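Local atomic coordinates of family 88 glycosyl hydrolase (Bacteroides thetaiotaomicron, PDB entry 5NOA), a protein that probably cleaves unsaturated uronic acid residues from oligosaccharides that polysaccharide lyases release from arabinogalactan glycans such as gum arabic. Residues R256-A261 / G306-A311; H283-E288 / G348-A353; F294-L299 / P315-A320. All blocks are in the same frame, centred on the assembly; numbering follows the deposited sequence.

The three contacts are strung along helix 289-304. Contact 1 gathers the loop that leaves its C-terminal end against helix 250-266, contact 3 packs its middle on helix 310-328, and contact 2 joins the loop leading into its N-terminal end to a later loop. Contacts 1 and 3 adjoin, with centres about 12 Å apart: Ala-261 CB lies 3.7 Å from Leu-299 CD2, and Leu-308 CD1 meets the carbonyl oxygen of Leu-299. Contact 2 stands apart, its centre about 28 Å from that of contact 1 and about 20 Å from that of contact 3; the nearest atoms of contacts 2 and 3 are about 7 Å apart.

Contact 1 (R256-A261 / G306-A311); sequences RFRTLA and GFLDSA
Phe-257 meets the 306-311 segment through its ring atoms CD2, CE2 and CZ. CE2 comes obliquely to Leu-308 CG, 3.8 Å away, and CZ continues the contact onto Leu-308 CD1. The CB of Phe-307 sits at the ring edge, 4.1 Å from Phe-257 CE2. Leu-233 and Leu-236 of helix 226-242 also pack on the Phe-257 side chain.

Arg-258 supplies the polar link. Its chain is extended from CG to NE and passes beside Leu-308, with Arg-258 CG 4.1 Å from Leu-308 CD2. NE then donates to the carbonyl oxygen of Phe-307 at 2.8 Å. The bond is fairly straight, 160° at the hydrogen; the acceptor lies in the guanidinium plane and the donor in the carbonyl plane. Because the acceptor is a backbone atom, the bond holds the turn itself and not a mobile side chain. NH2 comes to the edge of the Phe-307 ring; the ring itself rests on Arg-250 and Ile-254 of helix 250-266.

Ala-261, one turn after Phe-257, closes the hydrophobic patch. Its CB touches both branches of Leu-308, at 3.7 Å from CD2 and 3.9 Å from CD1. Leu-308 thus fits between Phe-257 and Ala-261, and Leu-299 and Val-303 of helix 289-304 pack against it as well.

Beyond Leu-308, Asp-309 is the N-cap of helix 310-328, OD1 accepting from the backbone N of His-312. A short turn between antiparallel helices, with a leucine of the turn set against helix 250-266, fits the helical-hairpin construction of the (alpha/alpha)6 barrel expected for glycoside hydrolase family 88.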
ATOM      1  N   ARG A 256      -7.350  -6.742 -13.928  1.00  8.39           N
ATOM      2  CA  ARG A 256      -6.971  -7.365 -12.664  1.00  8.90           C
ATOM      3  C   ARG A 256      -7.478  -6.590 -11.461  1.00  8.40           C
ATOM      4  O   ARG A 256      -7.892  -7.176 -10.467  1.00  9.43           O
ATOM      5  CB  ARG A 256      -5.455  -7.547 -12.574  1.00  9.90           C
ATOM      6  CG  ARG A 256      -4.962  -8.197 -11.301  1.00 11.03           C
ATOM      7  CD  ARG A 256      -5.449  -9.600 -11.023  1.00 12.61           C
ATOM      8  NE  ARG A 256      -4.850 -10.538 -11.951  1.00 13.68           N
ATOM      9  CZ  ARG A 256      -5.478 -11.166 -12.921  1.00 15.52           C
ATOM     10  NH1 ARG A 256      -6.795 -10.959 -13.180  1.00 16.82           N
ATOM     11  NH2 ARG A 256      -4.780 -11.969 -13.701  1.00 15.46           N
ATOM     12  N   PHE A 257      -7.405  -5.275 -11.525  1.00  7.99           N
ATOM     13  CA  PHE A 257      -7.959  -4.452 -10.453  1.00  7.53           C
ATOM     14  C   PHE A 257      -9.437  -4.775 -10.231  1.00  7.58           C
ATOM     15  O   PHE A 257      -9.855  -4.937  -9.101  1.00  8.16           O
ATOM     16  CB  PHE A 257      -7.755  -2.991 -10.812  1.00  7.68           C
ATOM     17  CG  PHE A 257      -8.200  -2.023  -9.775  1.00  7.56           C
ATOM     18  CD1 PHE A 257      -7.566  -1.917  -8.565  1.00  8.30           C
ATOM     19  CD2 PHE A 257      -9.187  -1.110 -10.056  1.00  9.69           C
ATOM     20  CE1 PHE A 257      -7.944  -0.972  -7.620  1.00  9.17           C
ATOM     21  CE2 PHE A 257      -9.580  -0.179  -9.116  1.00 11.08           C
ATOM     22  CZ  PHE A 257      -8.962  -0.118  -7.901  1.00 10.14           C
ATOM     23  N   ARG A 258     -10.191  -4.897 -11.319  1.00  8.12           N
ATOM     24  CA  ARG A 258     -11.601  -5.204 -11.186  1.00  8.31           C
ATOM     25  C   ARG A 258     -11.854  -6.596 -10.606  1.00  8.78           C
ATOM     26  O   ARG A 258     -12.777  -6.752  -9.795  1.00  9.91           O
ATOM     27  CB  ARG A 258     -12.322  -5.068 -12.519  1.00  9.26           C
ATOM     28  CG  ARG A 258     -12.412  -3.604 -12.955  1.00 10.96           C
ATOM     29  CD  ARG A 258     -13.300  -3.515 -14.157  1.00 13.67           C
ATOM     30  NE  ARG A 258     -13.393  -2.207 -14.734  1.00 14.47           N
ATOM     31  CZ  ARG A 258     -13.199  -1.907 -16.007  1.00 12.71           C
ATOM     32  NH1 ARG A 258     -12.913  -2.809 -16.936  1.00 15.65           N
ATOM     33  NH2 ARG A 258     -13.334  -0.646 -16.337  1.00 14.49           N
ATOM     34  N   THR A 259     -11.057  -7.598 -11.024  1.00  8.68           N
ATOM     35  CA  THR A 259     -11.269  -8.962 -10.504  1.00 11.01           C
ATOM     36  C   THR A 259     -10.924  -9.030  -9.015  1.00  9.43           C
ATOM     37  O   THR A 259     -11.659  -9.596  -8.191  1.00 10.41           O
ATOM     38  CB  THR A 259     -10.493 -10.042 -11.290  1.00 12.18           C
ATOM     39  OG1 THR A 259      -9.037  -9.960 -11.157  1.00 15.54           O
ATOM     40  CG2 THR A 259     -10.911 -10.061 -12.698  1.00 13.62           C
ATOM     41  N   LEU A 260      -9.812  -8.415  -8.668  1.00  8.51           N
ATOM     42  CA  LEU A 260      -9.384  -8.399  -7.265  1.00  8.31           C
ATOM     43  C   LEU A 260     -10.385  -7.638  -6.400  1.00  7.45           C
ATOM     44  O   LEU A 260     -10.773  -8.107  -5.329  1.00  8.30           O
ATOM     45  CB  LEU A 260      -8.001  -7.769  -7.177  1.00  9.00           C
ATOM     46  CG  LEU A 260      -7.364  -7.704  -5.817  1.00 10.05           C
ATOM     47  CD1 LEU A 260      -7.203  -9.073  -5.211  1.00 11.96           C
ATOM     48  CD2 LEU A 260      -6.041  -6.958  -5.858  1.00 11.29           C
ATOM     49  N   ALA A 261     -10.843  -6.492  -6.894  1.00  7.37           N
ATOM     50  CA  ALA A 261     -11.841  -5.748  -6.122  1.00  7.65           C
ATOM     51  C   ALA A 261     -13.095  -6.548  -5.831  1.00  7.72           C
ATOM     52  O   ALA A 261     -13.642  -6.528  -4.717  1.00  8.18           O
ATOM     53  CB  ALA A 261     -12.228  -4.469  -6.859  1.00  7.30           C
ATOM     54  N   GLY A 306     -13.517   5.707 -11.651  1.00 10.34           N
ATOM     55  CA  GLY A 306     -14.254   5.212 -12.780  1.00 11.20           C
ATOM     56  C   GLY A 306     -13.923   3.821 -13.245  1.00 11.07           C
ATOM     57  O   GLY A 306     -14.268   3.439 -14.351  1.00 12.65           O
ATOM     58  N   PHE A 307     -13.273   3.064 -12.384  1.00 10.51           N
ATOM     59  CA  PHE A 307     -12.939   1.676 -12.690  1.00 10.27           C
ATOM     60  C   PHE A 307     -13.829   0.650 -12.048  1.00 10.83           C
ATOM     61  O   PHE A 307     -13.892  -0.483 -12.537  1.00 13.95           O
ATOM     62  CB  PHE A 307     -11.486   1.427 -12.326  1.00 10.94           C
ATOM     63  CG  PHE A 307     -10.546   2.285 -13.090  1.00 10.71           C
ATOM     64  CD1 PHE A 307     -10.368   2.088 -14.450  1.00 13.24           C
ATOM     65  CD2 PHE A 307      -9.881   3.323 -12.479  1.00 11.51           C
ATOM     66  CE1 PHE A 307      -9.526   2.900 -15.170  1.00 14.85           C
ATOM     67  CE2 PHE A 307      -9.039   4.150 -13.198  1.00 13.82           C
ATOM     68  CZ  PHE A 307      -8.858   3.933 -14.542  1.00 14.36           C
ATOM     69  N   LEU A 308     -14.495   1.020 -10.959  1.00 10.72           N
ATOM     70  CA  LEU A 308     -15.327   0.110 -10.180  1.00 10.69           C
ATOM     71  C   LEU A 308     -16.742   0.599 -10.101  1.00 11.05           C
ATOM     72  O   LEU A 308     -16.969   1.803 -10.080  1.00 14.52           O
ATOM     73  CB  LEU A 308     -14.778  -0.062  -8.734  1.00 10.61           C
ATOM     74  CG  LEU A 308     -13.362  -0.606  -8.640  1.00 10.41           C
ATOM     75  CD1 LEU A 308     -12.978  -0.689  -7.171  1.00 10.25           C
ATOM     76  CD2 LEU A 308     -13.222  -1.958  -9.321  1.00 10.87           C
ATOM     77  N   ASP A 309     -17.674  -0.333 -10.045  1.00 10.58           N
ATOM     78  CA  ASP A 309     -19.107  -0.049 -10.052  1.00 11.32           C
ATOM     79  C   ASP A 309     -19.535   0.650  -8.753  1.00 10.76           C
ATOM     80  O   ASP A 309     -19.495   0.059  -7.684  1.00 11.96           O
ATOM     81  CB  ASP A 309     -19.823  -1.389 -10.237  1.00 12.79           C
ATOM     82  CG  ASP A 309     -21.348  -1.306 -10.341  1.00 16.07           C
ATOM     83  OD1 ASP A 309     -21.969  -0.521  -9.629  1.00 19.19           O
ATOM     84  OD2 ASP A 309     -21.911  -2.125 -11.110  1.00 18.20           O
ATOM     85  N   SER A 310     -19.958   1.906  -8.830  1.00 13.48           N
ATOM     86  CA  SER A 310     -20.325   2.677  -7.623  1.00 15.27           C
ATOM     87  C   SER A 310     -21.342   2.014  -6.735  1.00 15.10           C
ATOM     88  O   SER A 310     -21.182   1.933  -5.521  1.00 17.01           O
ATOM     89  CB  SER A 310     -20.858   4.047  -8.013  1.00 20.28           C
ATOM     90  OG  SER A 310     -19.851   4.743  -8.701  1.00 27.34           O
ATOM     91  N   ALA A 311     -22.451   1.595  -7.345  1.00 16.45           N
ATOM     92  CA  ALA A 311     -23.571   1.010  -6.605  1.00 18.57           C
ATOM     93  C   ALA A 311     -23.172  -0.289  -5.902  1.00 17.30           C
ATOM     94  O   ALA A 311     -23.659  -0.578  -4.816  1.00 19.14           O
ATOM     95  CB  ALA A 311     -24.762   0.774  -7.523  1.00 21.73           C
TER

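Contact 2 (H283-E288 / G348-A353)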
ATOM      1  N   HIS A 283      -9.797 -18.854  11.567  1.00 11.44           N
ATOM      2  CA  HIS A 283      -8.368 -19.151  11.570  1.00 11.82           C
ATOM      3  C   HIS A 283      -7.588 -18.157  12.442  1.00 10.69           C
ATOM      4  O   HIS A 283      -6.662 -18.518  13.143  1.00 11.76           O
ATOM      5  CB  HIS A 283      -7.920 -19.179  10.101  1.00 12.50           C
ATOM      6  CG  HIS A 283      -6.465 -19.297   9.887  1.00 13.04           C
ATOM      7  ND1 HIS A 283      -5.852 -20.500   9.653  1.00 16.71           N
ATOM      8  CD2 HIS A 283      -5.486 -18.362   9.883  1.00 14.59           C
ATOM      9  CE1 HIS A 283      -4.565 -20.300   9.459  1.00 18.68           C
ATOM     10  NE2 HIS A 283      -4.320 -19.009   9.582  1.00 18.19           N
ATOM     11  N   ALA A 284      -7.928 -16.889  12.316  1.00 10.89           N
ATOM     12  CA  ALA A 284      -7.288 -15.800  13.034  1.00 10.89           C
ATOM     13  C   ALA A 284      -8.367 -14.778  13.209  1.00  9.26           C
ATOM     14  O   ALA A 284      -8.627 -13.958  12.333  1.00 10.15           O
ATOM     15  CB  ALA A 284      -6.099 -15.242  12.264  1.00 12.36           C
ATOM     16  N   PRO A 285      -9.096 -14.833  14.318  1.00  9.33           N
ATOM     17  CA  PRO A 285     -10.372 -14.105  14.401  1.00  9.24           C
ATOM     18  C   PRO A 285     -10.260 -12.620  14.658  1.00  8.61           C
ATOM     19  O   PRO A 285      -9.237 -12.118  15.111  1.00  9.05           O
ATOM     20  CB  PRO A 285     -11.078 -14.795  15.596  1.00 10.34           C
ATOM     21  CG  PRO A 285      -9.936 -15.243  16.449  1.00 10.44           C
ATOM     22  CD  PRO A 285      -8.928 -15.739  15.465  1.00 10.14           C
ATOM     23  N   GLY A 286     -11.377 -11.967  14.438  1.00  9.28           N
ATOM     24  CA  GLY A 286     -11.594 -10.630  14.888  1.00  8.98           C
ATOM     25  C   GLY A 286     -11.029  -9.566  13.974  1.00  8.76           C
ATOM     26  O   GLY A 286     -10.466  -9.834  12.879  1.00  8.69           O
ATOM     27  N   PRO A 287     -11.194  -8.295  14.381  1.00  9.73           N
ATOM     28  CA  PRO A 287     -10.804  -7.187  13.549  1.00 10.75           C
ATOM     29  C   PRO A 287      -9.309  -7.135  13.196  1.00  9.47           C
ATOM     30  O   PRO A 287      -8.440  -7.505  13.963  1.00  9.32           O
ATOM     31  CB  PRO A 287     -11.098  -5.973  14.419  1.00 13.42           C
ATOM     32  CG  PRO A 287     -11.686  -6.413  15.635  1.00 14.33           C
ATOM     33  CD  PRO A 287     -11.783  -7.868  15.662  1.00 11.53           C
ATOM     34  N   GLU A 288      -9.026  -6.586  12.024  1.00  9.55           N
ATOM     35  CA  GLU A 288      -7.662  -6.189  11.690  1.00  8.86           C
ATOM     36  C   GLU A 288      -7.764  -4.945  10.832  1.00  8.14           C
ATOM     37  O   GLU A 288      -8.647  -4.863   9.971  1.00  9.81           O
ATOM     38  CB  GLU A 288      -6.892  -7.314  11.024  1.00  8.84           C
ATOM     39  CG  GLU A 288      -5.369  -7.100  11.019  1.00  9.62           C
ATOM     40  CD  GLU A 288      -4.833  -6.124   9.994  1.00  9.78           C
ATOM     41  OE1 GLU A 288      -5.265  -6.217   8.829  1.00 10.09           O
ATOM     42  OE2 GLU A 288      -3.902  -5.314  10.349  1.00  9.11           O
ATOM     43  N   GLY A 348      -8.375 -18.524  17.952  1.00 11.90           N
ATOM     44  CA  GLY A 348      -8.971 -18.109  19.195  1.00 13.35           C
ATOM     45  C   GLY A 348      -8.484 -16.751  19.636  1.00 13.26           C
ATOM     46  O   GLY A 348      -9.112 -16.137  20.464  1.00 19.93           O
ATOM     47  N   GLN A 349      -7.361 -16.280  19.098  1.00 10.50           N
ATOM     48  CA  GLN A 349      -6.721 -15.057  19.602  1.00  9.11           C
ATOM     49  C   GLN A 349      -6.947 -13.888  18.650  1.00  9.26           C
ATOM     50  O   GLN A 349      -6.754 -13.989  17.455  1.00 11.01           O
ATOM     51  CB  GLN A 349      -5.231 -15.268  19.745  1.00  8.96           C
ATOM     52  CG  GLN A 349      -4.850 -16.360  20.739  1.00  8.87           C
ATOM     53  CD  GLN A 349      -3.378 -16.603  20.756  1.00  9.20           C
ATOM     54  OE1 GLN A 349      -2.695 -16.367  19.759  1.00  9.59           O
ATOM     55  NE2 GLN A 349      -2.887 -17.117  21.872  1.00 11.19           N
ATOM     56  N   VAL A 350      -7.322 -12.761  19.212  1.00  8.81           N
ATOM     57  CA  VAL A 350      -7.527 -11.548  18.457  1.00  9.02           C
ATOM     58  C   VAL A 350      -6.291 -10.662  18.442  1.00  9.33           C
ATOM     59  O   VAL A 350      -5.405 -10.822  19.278  1.00 10.91           O
ATOM     60  CB  VAL A 350      -8.752 -10.808  18.963  1.00 11.18           C
ATOM     61  CG1 VAL A 350     -10.025 -11.654  18.859  1.00 12.63           C
ATOM     62  CG2 VAL A 350      -8.563 -10.251  20.350  1.00 13.95           C
ATOM     63  N   VAL A 351      -6.264  -9.709  17.531  1.00  8.70           N
ATOM     64  CA  VAL A 351      -5.211  -8.672  17.487  1.00  8.95           C
ATOM     65  C   VAL A 351      -5.397  -7.732  18.655  1.00  9.69           C
ATOM     66  O   VAL A 351      -6.517  -7.413  19.041  1.00 10.60           O
ATOM     67  CB  VAL A 351      -5.281  -7.925  16.140  1.00  9.52           C
ATOM     68  CG1 VAL A 351      -4.266  -6.802  16.097  1.00  9.51           C
ATOM     69  CG2 VAL A 351      -5.066  -8.875  14.999  1.00 11.82           C
ATOM     70  N   ASP A 352      -4.300  -7.239  19.193  1.00  9.95           N
ATOM     71  CA  ASP A 352      -4.327  -6.225  20.242  1.00 11.24           C
ATOM     72  C   ASP A 352      -5.016  -4.959  19.739  1.00  9.97           C
ATOM     73  O   ASP A 352      -4.611  -4.347  18.724  1.00 10.36           O
ATOM     74  CB  ASP A 352      -2.876  -5.941  20.623  1.00 13.53           C
ATOM     75  CG  ASP A 352      -2.698  -4.788  21.616  1.00 15.44           C
ATOM     76  OD1 ASP A 352      -3.667  -4.334  22.273  1.00 16.52           O
ATOM     77  OD2 ASP A 352      -1.519  -4.355  21.761  1.00 19.61           O
ATOM     78  N   ALA A 353      -6.061  -4.550  20.448  1.00 11.28           N
ATOM     79  CA  ALA A 353      -6.750  -3.308  20.134  1.00 11.42           C
ATOM     80  C   ALA A 353      -5.847  -2.086  20.109  1.00 11.49           C
ATOM     81  O   ALA A 353      -6.113  -1.139  19.402  1.00 13.27           O
ATOM     82  CB  ALA A 353      -7.892  -3.080  21.117  1.00 15.04           C
TER
HETATM   83  O   HOH W   1      -8.496  -9.493  15.822  1.00 12.65           O
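Pro-285 lays its ring against the backbone of Gly-348 and Gln-349: CD is 3.4 Å from Gln-349 O and CG 3.6 Å from the same oxygen. This is the tight part of the contact. The carbonyl oxygens of Pro-285 and Gln-349 both also accept from Arg-276 NH2, which clasps the two loops together. An alanine here, without CG and CD, would probably leave a gap beside the Gln-349 carbonyl and let the loop backbone turn more freely.

The CA traces of 285-288 and 348-351 run nearly parallel, 9° apart, without a direct hydrogen bond. A single water bridges them instead, donating to Pro-285 O at 2.8 Å and to Pro-287 O at 2.7 Å while accepting from Val-351 N at 2.8 Å. Val-351 CG2 approaches Pro-287 O at 3.8 Å. The looser, solvent-facing side is formed by Val-350, whose CG1 lies 3.9 Å from Pro-285 O and 4.3 Å from Pro-285 CG, and by the Gln-349 side chain, which leaves the 283-288 segment, its OE1 bonded to Ile-346 N.

Both segments are irregular. The first ends at Glu-288, the N-cap of helix 289-304, with OE1 bonded to Gly-291 N and OE2 to Ser-290 OG; the second belongs to the loop between helices 310-328 and 358-377.

Contact 3 (F294-L299 / P315-A320)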
ATOM      1  N   PHE A 294      -6.289  -0.553   3.609  1.00  5.89           N
ATOM      2  CA  PHE A 294      -5.846  -0.582   2.221  1.00  6.52           C
ATOM      3  C   PHE A 294      -7.016  -0.882   1.293  1.00  6.37           C
ATOM      4  O   PHE A 294      -7.081  -0.326   0.204  1.00  7.12           O
ATOM      5  CB  PHE A 294      -4.724  -1.596   1.987  1.00  7.36           C
ATOM      6  CG  PHE A 294      -3.354  -1.167   2.471  1.00  8.04           C
ATOM      7  CD1 PHE A 294      -2.787   0.024   2.044  1.00  9.03           C
ATOM      8  CD2 PHE A 294      -2.634  -1.955   3.333  1.00  9.09           C
ATOM      9  CE1 PHE A 294      -1.530   0.439   2.472  1.00 11.78           C
ATOM     10  CE2 PHE A 294      -1.358  -1.572   3.759  1.00 11.80           C
ATOM     11  CZ  PHE A 294      -0.824  -0.361   3.332  1.00 12.39           C
ATOM     12  N   PHE A 295      -7.905  -1.797   1.680  1.00  6.50           N
ATOM     13  CA  PHE A 295      -9.067  -2.090   0.848  1.00  7.10           C
ATOM     14  C   PHE A 295     -10.001  -0.890   0.755  1.00  7.34           C
ATOM     15  O   PHE A 295     -10.588  -0.650  -0.301  1.00  8.41           O
ATOM     16  CB  PHE A 295      -9.840  -3.299   1.373  1.00  7.19           C
ATOM     17  CG  PHE A 295      -9.074  -4.606   1.346  1.00  6.34           C
ATOM     18  CD1 PHE A 295      -8.299  -4.990   0.266  1.00  6.84           C
ATOM     19  CD2 PHE A 295      -9.219  -5.499   2.382  1.00  7.40           C
ATOM     20  CE1 PHE A 295      -7.650  -6.212   0.241  1.00  7.64           C
ATOM     21  CE2 PHE A 295      -8.563  -6.712   2.364  1.00  8.04           C
ATOM     22  CZ  PHE A 295      -7.770  -7.076   1.298  1.00  8.02           C
ATOM     23  N   THR A 296     -10.174  -0.169   1.853  1.00  6.84           N
ATOM     24  CA  THR A 296     -11.055   0.976   1.878  1.00  7.37           C
ATOM     25  C   THR A 296     -10.501   2.063   0.974  1.00  7.16           C
ATOM     26  O   THR A 296     -11.266   2.715   0.260  1.00  8.53           O
ATOM     27  CB  THR A 296     -11.239   1.465   3.297  1.00  7.52           C
ATOM     28  OG1 THR A 296     -11.708   0.398   4.109  1.00  8.30           O
ATOM     29  CG2 THR A 296     -12.217   2.585   3.450  1.00  8.51           C
ATOM     30  N   TYR A 297      -9.180   2.243   0.954  1.00  6.78           N
ATOM     31  CA  TYR A 297      -8.544   3.110  -0.032  1.00  6.79           C
ATOM     32  C   TYR A 297      -8.762   2.630  -1.439  1.00  6.69           C
ATOM     33  O   TYR A 297      -9.220   3.365  -2.316  1.00  7.74           O
ATOM     34  CB  TYR A 297      -7.023   3.224   0.206  1.00  6.87           C
ATOM     35  CG  TYR A 297      -6.311   3.958  -0.903  1.00  8.05           C
ATOM     36  CD1 TYR A 297      -6.540   5.299  -1.128  1.00  8.60           C
ATOM     37  CD2 TYR A 297      -5.442   3.291  -1.755  1.00 10.43           C
ATOM     38  CE1 TYR A 297      -5.889   5.974  -2.134  1.00 10.71           C
ATOM     39  CE2 TYR A 297      -4.801   3.971  -2.790  1.00 12.24           C
ATOM     40  CZ  TYR A 297      -5.042   5.326  -2.986  1.00 11.60           C
ATOM     41  OH  TYR A 297      -4.406   6.031  -3.994  1.00 14.82           O
ATOM     42  N   GLY A 298      -8.387   1.376  -1.717  1.00  6.91           N
ATOM     43  CA  GLY A 298      -8.383   0.910  -3.116  1.00  7.07           C
ATOM     44  C   GLY A 298      -9.780   0.864  -3.708  1.00  6.52           C
ATOM     45  O   GLY A 298      -9.980   1.237  -4.860  1.00  6.88           O
ATOM     46  N   LEU A 299     -10.752   0.393  -2.907  1.00  6.50           N
ATOM     47  CA  LEU A 299     -12.124   0.318  -3.401  1.00  6.93           C
ATOM     48  C   LEU A 299     -12.687   1.724  -3.603  1.00  7.04           C
ATOM     49  O   LEU A 299     -13.315   1.995  -4.630  1.00  7.97           O
ATOM     50  CB  LEU A 299     -13.017  -0.478  -2.490  1.00  7.57           C
ATOM     51  CG  LEU A 299     -12.692  -1.969  -2.367  1.00  7.75           C
ATOM     52  CD1 LEU A 299     -13.592  -2.616  -1.345  1.00  8.94           C
ATOM     53  CD2 LEU A 299     -12.800  -2.684  -3.679  1.00  8.97           C
ATOM     54  N   PRO A 315     -21.497   0.421  -0.789  1.00 11.27           N
ATOM     55  CA  PRO A 315     -21.936  -0.115   0.497  1.00 12.43           C
ATOM     56  C   PRO A 315     -20.843  -0.864   1.267  1.00 11.24           C
ATOM     57  O   PRO A 315     -20.819  -0.835   2.493  1.00 11.44           O
ATOM     58  CB  PRO A 315     -23.086  -1.049   0.110  1.00 13.58           C
ATOM     59  CG  PRO A 315     -23.632  -0.464  -1.137  1.00 13.21           C
ATOM     60  CD  PRO A 315     -22.413   0.006  -1.866  1.00 12.43           C
ATOM     61  N   VAL A 316     -19.950  -1.516   0.549  1.00 10.06           N
ATOM     62  CA  VAL A 316     -18.822  -2.215   1.165  1.00  9.83           C
ATOM     63  C   VAL A 316     -17.909  -1.186   1.813  1.00  9.01           C
ATOM     64  O   VAL A 316     -17.450  -1.359   2.963  1.00  8.87           O
ATOM     65  CB  VAL A 316     -18.101  -3.034   0.089  1.00 10.46           C
ATOM     66  CG1 VAL A 316     -16.802  -3.617   0.599  1.00 10.29           C
ATOM     67  CG2 VAL A 316     -19.059  -4.132  -0.428  1.00 12.87           C
ATOM     68  N   VAL A 317     -17.580  -0.133   1.056  1.00  8.96           N
ATOM     69  CA  VAL A 317     -16.740   0.916   1.599  1.00  9.25           C
ATOM     70  C   VAL A 317     -17.365   1.542   2.824  1.00  8.02           C
ATOM     71  O   VAL A 317     -16.666   1.812   3.811  1.00  9.30           O
ATOM     72  CB  VAL A 317     -16.438   1.984   0.531  1.00 10.43           C
ATOM     73  CG1 VAL A 317     -15.727   3.181   1.143  1.00 12.21           C
ATOM     74  CG2 VAL A 317     -15.638   1.394  -0.631  1.00 11.16           C
ATOM     75  N   GLU A 318     -18.673   1.751   2.799  1.00  9.15           N
ATOM     76  CA  GLU A 318     -19.300   2.369   3.951  1.00  9.43           C
ATOM     77  C   GLU A 318     -19.157   1.525   5.203  1.00  9.24           C
ATOM     78  O   GLU A 318     -18.889   2.058   6.296  1.00 10.31           O
ATOM     79  CB  GLU A 318     -20.778   2.680   3.717  1.00 11.27           C
ATOM     80  CG  GLU A 318     -20.993   3.770   2.676  1.00 12.21           C
ATOM     81  CD  GLU A 318     -20.295   5.060   3.030  1.00 14.63           C
ATOM     82  OE1 GLU A 318     -20.456   5.597   4.166  1.00 16.05           O
ATOM     83  OE2 GLU A 318     -19.517   5.538   2.202  1.00 16.63           O
ATOM     84  N   LYS A 319     -19.333   0.215   5.088  1.00  9.25           N
ATOM     85  CA  LYS A 319     -19.174  -0.673   6.239  1.00  9.15           C
ATOM     86  C   LYS A 319     -17.729  -0.662   6.717  1.00  9.18           C
ATOM     87  O   LYS A 319     -17.470  -0.733   7.920  1.00  9.31           O
ATOM     88  CB  LYS A 319     -19.622  -2.092   5.903  1.00 11.50           C
ATOM     89  CG  LYS A 319     -21.109  -2.284   5.835  1.00 15.23           C
ATOM     90  CD  LYS A 319     -21.480  -3.753   5.672  1.00 21.37           C
ATOM     91  CE  LYS A 319     -21.467  -4.141   4.225  1.00 28.76           C
ATOM     92  NZ  LYS A 319     -21.966  -5.530   4.088  1.00 33.66           N
ATOM     93  N   ALA A 320     -16.780  -0.621   5.779  1.00  8.01           N
ATOM     94  CA  ALA A 320     -15.362  -0.585   6.145  1.00  8.76           C
ATOM     95  C   ALA A 320     -14.978   0.692   6.874  1.00  8.26           C
ATOM     96  O   ALA A 320     -14.277   0.651   7.888  1.00  9.12           O
ATOM     97  CB  ALA A 320     -14.505  -0.809   4.928  1.00  9.18           C
TER
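Thr-296 and Ala-320 supply the closest atom pair between the two segments, with OG1 of Thr-296 3.2 Å from CB of Ala-320. Beside them the methyl CG2 of Thr-296 lies 4.2 Å from Val-317 CG1. A turn further on, Leu-299 takes up Val-317 and Val-316 together: its CB is 3.7 Å from Val-317 CG2, and its CD1 reaches Val-316 CG1 at 3.9 Å, the leucine and Val-316 side chains crossing obliquely. Between these segments, two residues thus meet three.

The helix geometry is consistent with this. The helix segments run antiparallel with a marked tilt, 147° between their N-to-C directions, and their axes come within 9.6 Å. Thr-296, Val-316, Val-317 and Ala-320, with Leu-299, line the facing surfaces, and the CA atoms of Thr-296 and Val-317 are 5.7 Å apart. In Thr-296, OG1 is anti to the carbonyl carbon (chi1 -56°) and bonds to the carbonyl oxygen of Thr-292 one turn earlier, so the polar end is satisfied within its own helix.

Farther out, Gln-268 and Trp-274 pack on Ala-320, and Val-316 O accepts from Gln-268 NE2. Helix 250-266 also borders this contact, its Ala-265 touching Val-316.

No hydrogen bond or charge pair joins the two segments. Cohesion between these segments of consecutive helices therefore rests on buried apolar contact, with the threonine hydroxyl accommodated by turning back to the backbone of its own helix.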